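Long-range contacts in Rnh (Ribonuclease H) (Chlorobaculum tepidum, PDB 3H08), which probably acts as a magnesium-dependent endonuclease that cleaves the RNA strand of RNA-DNA hybrids, leaving 5'-phosphomonoester ends: residues A[3-9]-A[23-28]; A[20-24]-A[47-51]; A[83-87]-A[105-109]. The protein carries 3 engineered substitutions. The contacts are given in a common frame with arbitrary orientation. Numbering follows the deposited sequence.

Contact 1: residues A[3-9]-A[23-28]; sequences KTITIYT and GALLMY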
# COMPACT_ATOMS: atom_id res chain seq x y z
N LYS A 3 0.54 16.00 11.83
CA LYS A 3 1.90 15.47 11.52
C LYS A 3 1.98 15.13 10.04
O LYS A 3 0.98 14.69 9.46
CB LYS A 3 2.18 14.18 12.29
CG LYS A 3 2.12 14.18 13.81
CD LYS A 3 2.45 12.75 14.28
CE LYS A 3 2.35 12.53 15.76
NZ LYS A 3 2.78 11.13 16.03
N THR A 4 3.14 15.34 9.42
CA THR A 4 3.41 14.73 8.11
C THR A 4 4.25 13.49 8.31
O THR A 4 5.39 13.54 8.83
CB THR A 4 4.13 15.66 7.13
OG1 THR A 4 3.35 16.84 6.93
CG2 THR A 4 4.38 14.94 5.81
N ILE A 5 3.66 12.36 7.91
CA ILE A 5 4.21 11.03 8.10
C ILE A 5 4.54 10.43 6.74
O ILE A 5 3.69 10.38 5.86
CB ILE A 5 3.16 10.07 8.76
CG1 ILE A 5 2.52 10.72 9.98
CG2 ILE A 5 3.79 8.76 9.13
CD1 ILE A 5 3.50 11.13 11.04
N THR A 6 5.75 9.90 6.60
CA THR A 6 6.16 9.31 5.34
C THR A 6 6.03 7.78 5.49
O THR A 6 6.47 7.23 6.48
CB THR A 6 7.56 9.77 4.98
OG1 THR A 6 7.58 11.20 4.92
CG2 THR A 6 8.03 9.19 3.65
N ILE A 7 5.39 7.13 4.52
CA ILE A 7 5.13 5.71 4.57
C ILE A 7 5.66 5.07 3.31
O ILE A 7 5.41 5.54 2.21
CB ILE A 7 3.61 5.40 4.73
CG1 ILE A 7 3.05 6.17 5.91
CG2 ILE A 7 3.39 3.93 4.87
CD1 ILE A 7 1.62 5.88 6.20
N TYR A 8 6.40 3.99 3.51
CA TYR A 8 7.01 3.20 2.44
C TYR A 8 6.34 1.84 2.44
O TYR A 8 6.33 1.17 3.45
CB TYR A 8 8.48 3.07 2.67
CG TYR A 8 9.20 4.39 2.77
CD1 TYR A 8 9.74 4.99 1.64
CD2 TYR A 8 9.33 5.05 3.99
CE1 TYR A 8 10.42 6.19 1.71
CE2 TYR A 8 9.99 6.25 4.06
CZ TYR A 8 10.52 6.83 2.92
OH TYR A 8 11.24 8.02 3.01
N THR A 9 5.76 1.45 1.32
CA THR A 9 4.95 0.24 1.27
C THR A 9 5.47 -0.70 0.17
O THR A 9 5.92 -0.26 -0.91
CB THR A 9 3.45 0.57 1.04
OG1 THR A 9 3.26 1.10 -0.28
CG2 THR A 9 2.96 1.54 2.06
N GLY A 23 4.38 -5.24 3.58
CA GLY A 23 5.15 -4.58 4.59
C GLY A 23 5.01 -3.08 4.44
O GLY A 23 4.79 -2.56 3.34
N ALA A 24 5.14 -2.38 5.54
CA ALA A 24 5.13 -0.92 5.52
C ALA A 24 6.05 -0.40 6.62
O ALA A 24 6.10 -0.95 7.72
CB ALA A 24 3.72 -0.36 5.69
N LEU A 25 6.73 0.68 6.32
CA LEU A 25 7.60 1.39 7.22
C LEU A 25 7.06 2.81 7.29
O LEU A 25 6.90 3.49 6.26
CB LEU A 25 9.03 1.40 6.67
CG LEU A 25 10.09 2.14 7.43
CD1 LEU A 25 10.05 1.77 8.84
CD2 LEU A 25 11.44 1.79 6.79
N LEU A 26 6.68 3.21 8.50
CA LEU A 26 6.15 4.53 8.79
C LEU A 26 7.23 5.35 9.46
O LEU A 26 7.86 4.87 10.41
CB LEU A 26 4.93 4.44 9.73
CG LEU A 26 3.65 3.90 9.10
CD1 LEU A 26 3.64 2.42 9.08
CD2 LEU A 26 2.44 4.43 9.82
N MET A 27 7.44 6.56 8.99
CA MET A 27 8.52 7.41 9.46
C MET A 27 8.03 8.80 9.84
O MET A 27 7.30 9.45 9.10
CB MET A 27 9.56 7.52 8.34
CG MET A 27 10.63 8.47 8.61
SD MET A 27 11.66 8.54 7.15
CE MET A 27 12.24 6.87 7.06
N TYR A 28 8.44 9.27 11.01
CA TYR A 28 8.21 10.64 11.45
C TYR A 28 9.47 11.12 12.17
O TYR A 28 9.73 10.75 13.31
CB TYR A 28 6.99 10.66 12.35
CG TYR A 28 6.65 12.02 12.89
CD1 TYR A 28 6.29 13.07 12.05
CD2 TYR A 28 6.66 12.26 14.27
CE1 TYR A 28 6.00 14.32 12.57
CE2 TYR A 28 6.36 13.48 14.78
CZ TYR A 28 6.02 14.51 13.94
OH TYR A 28 5.73 15.73 14.49
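Residues 3-9 and 23-28 form part of an antiparallel beta hairpin, their strand axes 4.7 Å apart at closest approach. Four backbone hydrogen bonds fix the register in two reciprocal pairs: Thr6 N to Met27 O (3.0 Å) with Met27 N to Thr6 O (2.8 Å), and Tyr8 N to Leu25 O (2.8 Å) with Leu25 N to Tyr8 O (2.9 Å). Between and beyond them lie the non-hydrogen-bonded pairs Ile7-Leu26 and Thr9-Ala24, where CA-H...O contacts such as Ala24 CA to Tyr8 O (3.2 Å) add weaker links. Apolar side chains pair on both faces: Ile7 CG1 meets Leu26 CG at 4.0 Å, and on the other face Tyr8 CE2 meets Met27 CE at 3.8 Å. At the open end, Lys3 lays its aliphatic chain over the Tyr28 ring in a CH-pi contact, CD lying 4.0 Å from the ring centroid, while Ile5 CD1 reaches Tyr28 CD1 at 3.5 Å. Within the mixed RNase H sheet, Ile5 and Ile7 hydrogen-bond through their backbones to parallel strand 64-69; strand 31-39 flanks 23-28, and helix 129-144 covers Tyr8, Leu25 and Met27.

Contact 2: residues A[20-24]-A[47-51]; sequences GGWGA and MELMA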
# COMPACT_ATOMS: atom_id res chain seq x y z
N GLY A 20 1.53 -14.69 -0.30
CA GLY A 20 1.96 -13.32 -0.38
C GLY A 20 2.20 -12.66 0.94
O GLY A 20 1.81 -13.16 1.99
N GLY A 21 2.85 -11.51 0.88
CA GLY A 21 3.08 -10.71 2.05
C GLY A 21 3.09 -9.24 1.71
O GLY A 21 3.24 -8.84 0.55
N TRP A 22 2.97 -8.44 2.75
CA TRP A 22 3.04 -7.00 2.64
C TRP A 22 3.85 -6.44 3.79
O TRP A 22 3.94 -7.05 4.87
CB TRP A 22 1.61 -6.37 2.61
CG TRP A 22 0.75 -6.79 3.75
CD1 TRP A 22 -0.10 -7.87 3.79
CD2 TRP A 22 0.71 -6.21 5.05
NE1 TRP A 22 -0.67 -7.98 5.03
CE2 TRP A 22 -0.18 -6.98 5.82
CE3 TRP A 22 1.31 -5.10 5.64
CZ2 TRP A 22 -0.46 -6.68 7.13
CZ3 TRP A 22 1.06 -4.85 6.95
CH2 TRP A 22 0.17 -5.61 7.67
N GLY A 23 4.38 -5.24 3.58
CA GLY A 23 5.15 -4.58 4.59
C GLY A 23 5.01 -3.08 4.44
O GLY A 23 4.79 -2.56 3.34
N ALA A 24 5.14 -2.38 5.54
CA ALA A 24 5.13 -0.92 5.52
C ALA A 24 6.05 -0.40 6.62
O ALA A 24 6.10 -0.95 7.72
CB ALA A 24 3.72 -0.36 5.69
N MET A 47 -1.44 -7.50 -2.77
CA MET A 47 -0.49 -7.23 -1.68
C MET A 47 0.06 -5.78 -1.73
O MET A 47 0.31 -5.20 -0.70
CB MET A 47 0.65 -8.23 -1.69
CG MET A 47 0.24 -9.63 -1.32
SD MET A 47 -0.33 -9.83 0.40
CE MET A 47 -2.06 -9.52 0.22
N GLU A 48 0.22 -5.25 -2.93
CA GLU A 48 0.59 -3.85 -3.12
C GLU A 48 -0.44 -2.92 -2.51
O GLU A 48 -0.08 -1.96 -1.84
CB GLU A 48 0.75 -3.56 -4.62
CG GLU A 48 1.97 -4.27 -5.21
CD GLU A 48 2.01 -4.33 -6.76
OE1 GLU A 48 1.22 -3.66 -7.49
OE2 GLU A 48 2.87 -5.08 -7.28
N LEU A 49 -1.73 -3.19 -2.74
CA LEU A 49 -2.78 -2.36 -2.14
C LEU A 49 -2.83 -2.57 -0.65
O LEU A 49 -2.98 -1.62 0.11
CB LEU A 49 -4.12 -2.69 -2.74
CG LEU A 49 -4.35 -2.41 -4.21
CD1 LEU A 49 -5.83 -2.58 -4.51
CD2 LEU A 49 -3.93 -1.04 -4.56
N MET A 50 -2.75 -3.83 -0.23
CA MET A 50 -2.83 -4.14 1.21
C MET A 50 -1.75 -3.43 2.01
O MET A 50 -1.96 -2.96 3.12
CB MET A 50 -2.79 -5.64 1.44
CG MET A 50 -3.13 -6.00 2.86
SD MET A 50 -4.87 -5.73 3.21
CE MET A 50 -5.62 -7.02 2.24
N ALA A 51 -0.54 -3.38 1.46
CA ALA A 51 0.54 -2.67 2.17
C ALA A 51 0.17 -1.21 2.45
O ALA A 51 0.42 -0.71 3.52
CB ALA A 51 1.78 -2.77 1.42
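Trp22 is the main bump on strand 20-24, slotting against the helix turn of Met47, Met50 and Ala51. One face of its indole takes Met50 CG, 3.9 Å from the centroid of the five-membered ring (CH-pi). Met47 SD sits at the ring edge, 5.1 Å from that centroid, and Met50 SD lies obliquely, 5.4 Å from it, both Met-aromatic contacts. Next to Trp22, Ala51 lets the backbones close in, its CB 3.8 Å from Trp22 CB and 3.6 Å from Gly23 O. Here helix 44-57 of the RNase H fold lies against the sheet, the segment axes 31° apart in direction and 7.2 Å at closest approach, with Glu48, a predicted magnesium ligand, pointing away from strand 20-24. The bare backbone at Gly20 makes the hollow for Met47: even a CB there would clash with Met47 CG, and Met47 SD rests 3.8 Å from Gly20 C, with Met47 CB 3.5 Å from Gly21 O. On the far side, Leu49 packs on Leu104, Trp105 and Ile108.

Contact 3: residues A[83-87]-A[105-109]; sequences LKRWV and WQEIL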
# COMPACT_ATOMS: atom_id res chain seq x y z
N LEU A 83 -9.32 5.90 -9.78
CA LEU A 83 -10.12 5.47 -8.66
C LEU A 83 -11.38 6.32 -8.54
O LEU A 83 -12.50 5.81 -8.37
CB LEU A 83 -9.30 5.49 -7.37
CG LEU A 83 -10.16 5.25 -6.12
CD1 LEU A 83 -10.77 3.85 -6.14
CD2 LEU A 83 -9.31 5.45 -4.90
N LYS A 84 -11.23 7.63 -8.70
CA LYS A 84 -12.40 8.52 -8.57
C LYS A 84 -13.42 8.30 -9.67
O LYS A 84 -14.62 8.35 -9.43
CB LYS A 84 -11.95 9.98 -8.49
CG LYS A 84 -11.14 10.28 -7.20
CD LYS A 84 -11.68 9.47 -5.99
CE LYS A 84 -10.75 9.49 -4.79
NZ LYS A 84 -10.34 10.87 -4.40
N ARG A 85 -12.95 7.96 -10.86
CA ARG A 85 -13.85 7.63 -11.96
C ARG A 85 -14.53 6.28 -11.75
O ARG A 85 -15.72 6.10 -12.12
CB ARG A 85 -13.09 7.64 -13.27
CG ARG A 85 -12.52 9.01 -13.60
CD ARG A 85 -12.96 9.50 -14.95
NE ARG A 85 -12.41 10.82 -15.24
CZ ARG A 85 -12.63 11.51 -16.36
NH1 ARG A 85 -13.41 11.02 -17.32
NH2 ARG A 85 -12.07 12.70 -16.51
N TRP A 86 -13.81 5.32 -11.17
CA TRP A 86 -14.38 3.99 -10.92
C TRP A 86 -15.56 4.10 -9.98
O TRP A 86 -16.61 3.51 -10.22
CB TRP A 86 -13.35 3.03 -10.30
CG TRP A 86 -12.24 2.65 -11.21
CD1 TRP A 86 -12.24 2.68 -12.57
CD2 TRP A 86 -10.94 2.22 -10.81
NE1 TRP A 86 -11.02 2.26 -13.05
CE2 TRP A 86 -10.21 1.97 -11.98
CE3 TRP A 86 -10.34 1.97 -9.57
CZ2 TRP A 86 -8.89 1.52 -11.94
CZ3 TRP A 86 -9.02 1.52 -9.55
CH2 TRP A 86 -8.33 1.28 -10.71
N VAL A 87 -15.39 4.85 -8.91
CA VAL A 87 -16.42 5.03 -7.92
C VAL A 87 -17.63 5.66 -8.58
O VAL A 87 -18.77 5.22 -8.37
CB VAL A 87 -15.94 5.95 -6.79
CG1 VAL A 87 -17.13 6.43 -5.94
CG2 VAL A 87 -14.96 5.26 -5.97
N TRP A 105 -10.01 -1.30 -2.85
CA TRP A 105 -10.20 0.10 -3.25
C TRP A 105 -11.17 0.86 -2.34
O TRP A 105 -10.96 2.04 -2.08
CB TRP A 105 -10.63 0.23 -4.71
CG TRP A 105 -9.60 -0.20 -5.66
CD1 TRP A 105 -9.63 -1.29 -6.47
CD2 TRP A 105 -8.31 0.41 -5.87
NE1 TRP A 105 -8.49 -1.38 -7.22
CE2 TRP A 105 -7.65 -0.36 -6.87
CE3 TRP A 105 -7.67 1.53 -5.35
CZ2 TRP A 105 -6.38 -0.03 -7.35
CZ3 TRP A 105 -6.41 1.86 -5.85
CH2 TRP A 105 -5.78 1.07 -6.81
N GLN A 106 -12.20 0.20 -1.81
CA GLN A 106 -13.13 0.87 -0.90
C GLN A 106 -12.44 1.27 0.38
O GLN A 106 -12.76 2.30 0.97
CB GLN A 106 -14.31 -0.05 -0.59
CG GLN A 106 -15.30 -0.08 -1.72
CD GLN A 106 -16.32 -1.19 -1.62
OE1 GLN A 106 -17.34 -1.13 -2.28
NE2 GLN A 106 -16.04 -2.22 -0.82
N GLU A 107 -11.52 0.44 0.83
CA GLU A 107 -10.75 0.75 2.02
C GLU A 107 -9.85 1.94 1.77
O GLU A 107 -9.75 2.83 2.61
CB GLU A 107 -9.93 -0.46 2.46
CG GLU A 107 -10.70 -1.46 3.22
CD GLU A 107 -11.24 -0.83 4.50
OE1 GLU A 107 -10.43 -0.46 5.39
OE2 GLU A 107 -12.46 -0.65 4.58
N ILE A 108 -9.21 1.97 0.61
CA ILE A 108 -8.32 3.06 0.25
C ILE A 108 -9.08 4.37 0.12
O ILE A 108 -8.56 5.43 0.49
CB ILE A 108 -7.52 2.75 -1.04
CG1 ILE A 108 -6.57 1.59 -0.78
CG2 ILE A 108 -6.77 3.99 -1.54
CD1 ILE A 108 -5.95 0.97 -2.04
N LEU A 109 -10.32 4.32 -0.39
CA LEU A 109 -11.18 5.51 -0.41
C LEU A 109 -11.42 6.07 0.99
O LEU A 109 -11.33 7.28 1.21
CB LEU A 109 -12.51 5.18 -1.08
CG LEU A 109 -12.41 5.17 -2.57
CD1 LEU A 109 -13.70 4.55 -3.13
CD2 LEU A 109 -12.21 6.56 -3.12
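Two tryptophans meet edge-to-face between segments whose axes come no closer than 11.4 Å: the six-membered ring of Trp86 points its edge at the face of Trp105, with its centroid 5.0 Å from that of the Trp105 five-membered ring and the planes at 67°. The closest atoms of the pair are Trp86 CZ3 and Trp105 CE2, at 3.5 Å. Beside the rings, Leu83 reaches across the gap, with CD1 3.9 Å from Trp105 CB and CD2 3.6 Å from Leu109 CD2. Lys84 bends back so that its CE lies 3.7 Å from Leu109 CD2. Helix 82-88 corresponds to part of the handle (basic protrusion) of E. coli RNase HI, and the contact joins it to helix 102-114, the segments crossing at 110°. Trp91 packs on Leu83, Trp105 and Leu109, while Trp105 NE1 donates a hydrogen bond to Tyr73 OH, on helix 72-79. The chemistry here is apolar and aromatic, so these two segments meet through van der Waals and ring contacts, without hydrogen bonds or salt bridges between them.

From the N terminus, strand 4-13 turns back into strand 18-28, and contact 1 closes this first hairpin. Contact 2 opens on the same second strand, sharing Gly23 and Ala24, and closes a loop that runs through strand 31-39 into helix 44-57; the two loops overlap along the chain. They touch in space, Thr9 CG2 lying 3.7 Å from Ala51 O, close to the bound magnesium ion. Contact 3 follows in series, closing the connection between helices 82-88 and 102-114. Leu49 joins it to contact 2, its CD2 3.6 Å from Trp105 CH2. Contacts 1 and 3 do not touch (nearest atoms about 9 Å apart); helix 44-57 links them, meeting the sheet through contact 2 and helix 102-114 through Leu49.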